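Phosphoribosylglycinamide synthetase (Anaerococcus prevotii, PDB 4DIM) probably acts as an ATP-dependent ligase of the ATP-grasp family, binding ATP and a metal ion. Local coordinates at residues 293-299 with 313-318. Numbering follows the deposited sequence.
Sequences YGIEYYK and FWSQKS
Between helices 285-293 and 297-305 the chain leaves helical geometry at G294 (phi 64°, psi 46°), where positive phi favours glycine and a CB would clash with S318 OG, runs extended through I295 and E296, and turns into the second helix. Against this connection, segment 313-318, led by helical F313 and W314, packs in antiparallel register, CA of F313 lying 6.2 Å from CA of E296 and CA of S318 5.2 Å from CA of G294. F313 (chi1 m) points toward the first segment; K299 CB stands over its ring in a CH-pi contact, 3.9 Å from the centroid, while K299 NZ forms a salt bridge with E296 OE2 at 2.9 Å. W314 (chi1 t) starts away but swings its indole back, its edge meeting the Y293 ring face in a T-shaped pair (centroids 5.2 Å apart, planes at 68°); I295 CD1 touches W314 CE3 at 4.0 Å. The contact thus joins the interhelical connection to the link into strand 323-329 of the large antiparallel sheet; K299 and F313 also touch helix 20-29. A type I turn, W314 to K317, reverses the chain at S315-Q316. K317 CB then packs 3.5 Å from I295 CG2, and S318 N donates a 2.9 Å hydrogen bond to Y293 O.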
# COMPACT_ATOMS: atom_id res chain seq x y z
N TYR A 293 -13.91 -1.96 -10.70
CA TYR A 293 -13.94 -2.64 -12.01
C TYR A 293 -14.90 -3.82 -12.09
O TYR A 293 -15.07 -4.38 -13.18
CB TYR A 293 -12.55 -3.14 -12.36
CG TYR A 293 -11.56 -2.02 -12.55
CD1 TYR A 293 -11.64 -1.17 -13.64
CD2 TYR A 293 -10.55 -1.79 -11.61
CE1 TYR A 293 -10.76 -0.12 -13.81
CE2 TYR A 293 -9.67 -0.73 -11.76
CZ TYR A 293 -9.75 0.08 -12.88
OH TYR A 293 -8.91 1.13 -13.09
N GLY A 294 -15.50 -4.22 -10.96
CA GLY A 294 -16.37 -5.39 -10.91
C GLY A 294 -15.64 -6.68 -11.23
O GLY A 294 -16.13 -7.52 -12.00
N ILE A 295 -14.46 -6.83 -10.61
CA ILE A 295 -13.59 -7.98 -10.83
C ILE A 295 -13.25 -8.69 -9.51
O ILE A 295 -13.70 -8.27 -8.43
CB ILE A 295 -12.27 -7.53 -11.55
CG1 ILE A 295 -11.51 -6.47 -10.74
CG2 ILE A 295 -12.54 -7.07 -12.97
CD1 ILE A 295 -10.19 -6.20 -11.18
N GLU A 296 -12.49 -9.80 -9.64
CA GLU A 296 -11.89 -10.61 -8.56
C GLU A 296 -10.37 -10.43 -8.66
O GLU A 296 -9.69 -11.10 -9.44
CB GLU A 296 -12.32 -12.07 -8.72
CG GLU A 296 -13.82 -12.25 -8.56
CD GLU A 296 -14.28 -13.68 -8.71
OE1 GLU A 296 -14.45 -14.14 -9.87
OE2 GLU A 296 -14.44 -14.35 -7.67
N TYR A 297 -9.87 -9.45 -7.92
CA TYR A 297 -8.50 -8.98 -7.96
C TYR A 297 -7.57 -9.82 -7.10
O TYR A 297 -6.46 -10.08 -7.55
CB TYR A 297 -8.51 -7.53 -7.51
CG TYR A 297 -7.23 -6.79 -7.72
CD1 TYR A 297 -6.62 -6.75 -8.97
CD2 TYR A 297 -6.69 -6.00 -6.72
CE1 TYR A 297 -5.48 -5.99 -9.20
CE2 TYR A 297 -5.52 -5.27 -6.92
CZ TYR A 297 -4.93 -5.25 -8.17
OH TYR A 297 -3.83 -4.47 -8.40
N TYR A 298 -8.02 -10.35 -5.94
CA TYR A 298 -7.18 -11.32 -5.22
C TYR A 298 -6.97 -12.56 -6.04
O TYR A 298 -5.97 -13.22 -5.83
CB TYR A 298 -7.76 -11.74 -3.89
CG TYR A 298 -7.76 -10.66 -2.82
CD1 TYR A 298 -6.58 -10.22 -2.23
CD2 TYR A 298 -8.96 -10.11 -2.35
CE1 TYR A 298 -6.59 -9.25 -1.23
CE2 TYR A 298 -8.98 -9.12 -1.38
CZ TYR A 298 -7.80 -8.76 -0.76
OH TYR A 298 -7.88 -7.90 0.31
N LYS A 299 -7.92 -12.91 -6.92
CA LYS A 299 -7.82 -14.08 -7.79
C LYS A 299 -6.84 -13.82 -8.89
O LYS A 299 -6.14 -14.74 -9.27
CB LYS A 299 -9.18 -14.49 -8.36
CG LYS A 299 -10.02 -15.20 -7.33
CD LYS A 299 -11.25 -15.80 -7.91
CE LYS A 299 -12.03 -16.49 -6.83
NZ LYS A 299 -13.33 -17.01 -7.32
N PHE A 313 -9.88 -13.28 -15.34
CA PHE A 313 -10.69 -12.52 -14.38
C PHE A 313 -10.86 -11.07 -14.84
O PHE A 313 -11.94 -10.53 -14.62
CB PHE A 313 -10.06 -12.55 -12.98
CG PHE A 313 -9.75 -13.94 -12.48
CD1 PHE A 313 -10.77 -14.77 -12.03
CD2 PHE A 313 -8.49 -14.48 -12.63
CE1 PHE A 313 -10.52 -16.10 -11.71
CE2 PHE A 313 -8.24 -15.81 -12.32
CZ PHE A 313 -9.25 -16.61 -11.83
N TRP A 314 -9.83 -10.45 -15.47
CA TRP A 314 -9.87 -9.06 -15.98
C TRP A 314 -10.83 -8.92 -17.17
O TRP A 314 -11.36 -7.85 -17.41
CB TRP A 314 -8.44 -8.60 -16.40
CG TRP A 314 -8.32 -7.20 -16.94
CD1 TRP A 314 -7.89 -6.84 -18.19
CD2 TRP A 314 -8.64 -5.97 -16.26
NE1 TRP A 314 -7.88 -5.47 -18.31
CE2 TRP A 314 -8.36 -4.91 -17.15
CE3 TRP A 314 -9.09 -5.66 -14.97
CZ2 TRP A 314 -8.58 -3.57 -16.82
CZ3 TRP A 314 -9.27 -4.33 -14.63
CH2 TRP A 314 -9.06 -3.31 -15.56
N SER A 315 -11.05 -10.00 -17.91
CA SER A 315 -11.96 -9.99 -19.06
C SER A 315 -13.44 -10.05 -18.63
O SER A 315 -14.31 -9.86 -19.47
CB SER A 315 -11.64 -11.15 -20.00
OG SER A 315 -11.87 -12.39 -19.36
N GLN A 316 -13.73 -10.30 -17.33
CA GLN A 316 -15.11 -10.31 -16.81
C GLN A 316 -15.41 -8.98 -16.11
O GLN A 316 -16.35 -8.90 -15.33
CB GLN A 316 -15.31 -11.49 -15.83
CG GLN A 316 -15.06 -12.87 -16.44
CD GLN A 316 -15.88 -13.09 -17.70
OE1 GLN A 316 -17.08 -12.80 -17.73
NE2 GLN A 316 -15.24 -13.54 -18.78
N LYS A 317 -14.64 -7.94 -16.41
CA LYS A 317 -14.85 -6.68 -15.76
C LYS A 317 -16.12 -6.03 -16.27
O LYS A 317 -16.57 -6.33 -17.37
CB LYS A 317 -13.63 -5.75 -15.97
CG LYS A 317 -13.43 -5.20 -17.39
CD LYS A 317 -12.43 -4.05 -17.41
CE LYS A 317 -13.09 -2.72 -17.05
NZ LYS A 317 -12.16 -1.56 -17.17
N SER A 318 -16.68 -5.12 -15.46
CA SER A 318 -17.86 -4.35 -15.82
C SER A 318 -17.43 -3.21 -16.68
O SER A 318 -16.28 -2.79 -16.61
CB SER A 318 -18.58 -3.84 -14.57
OG SER A 318 -19.17 -4.94 -13.88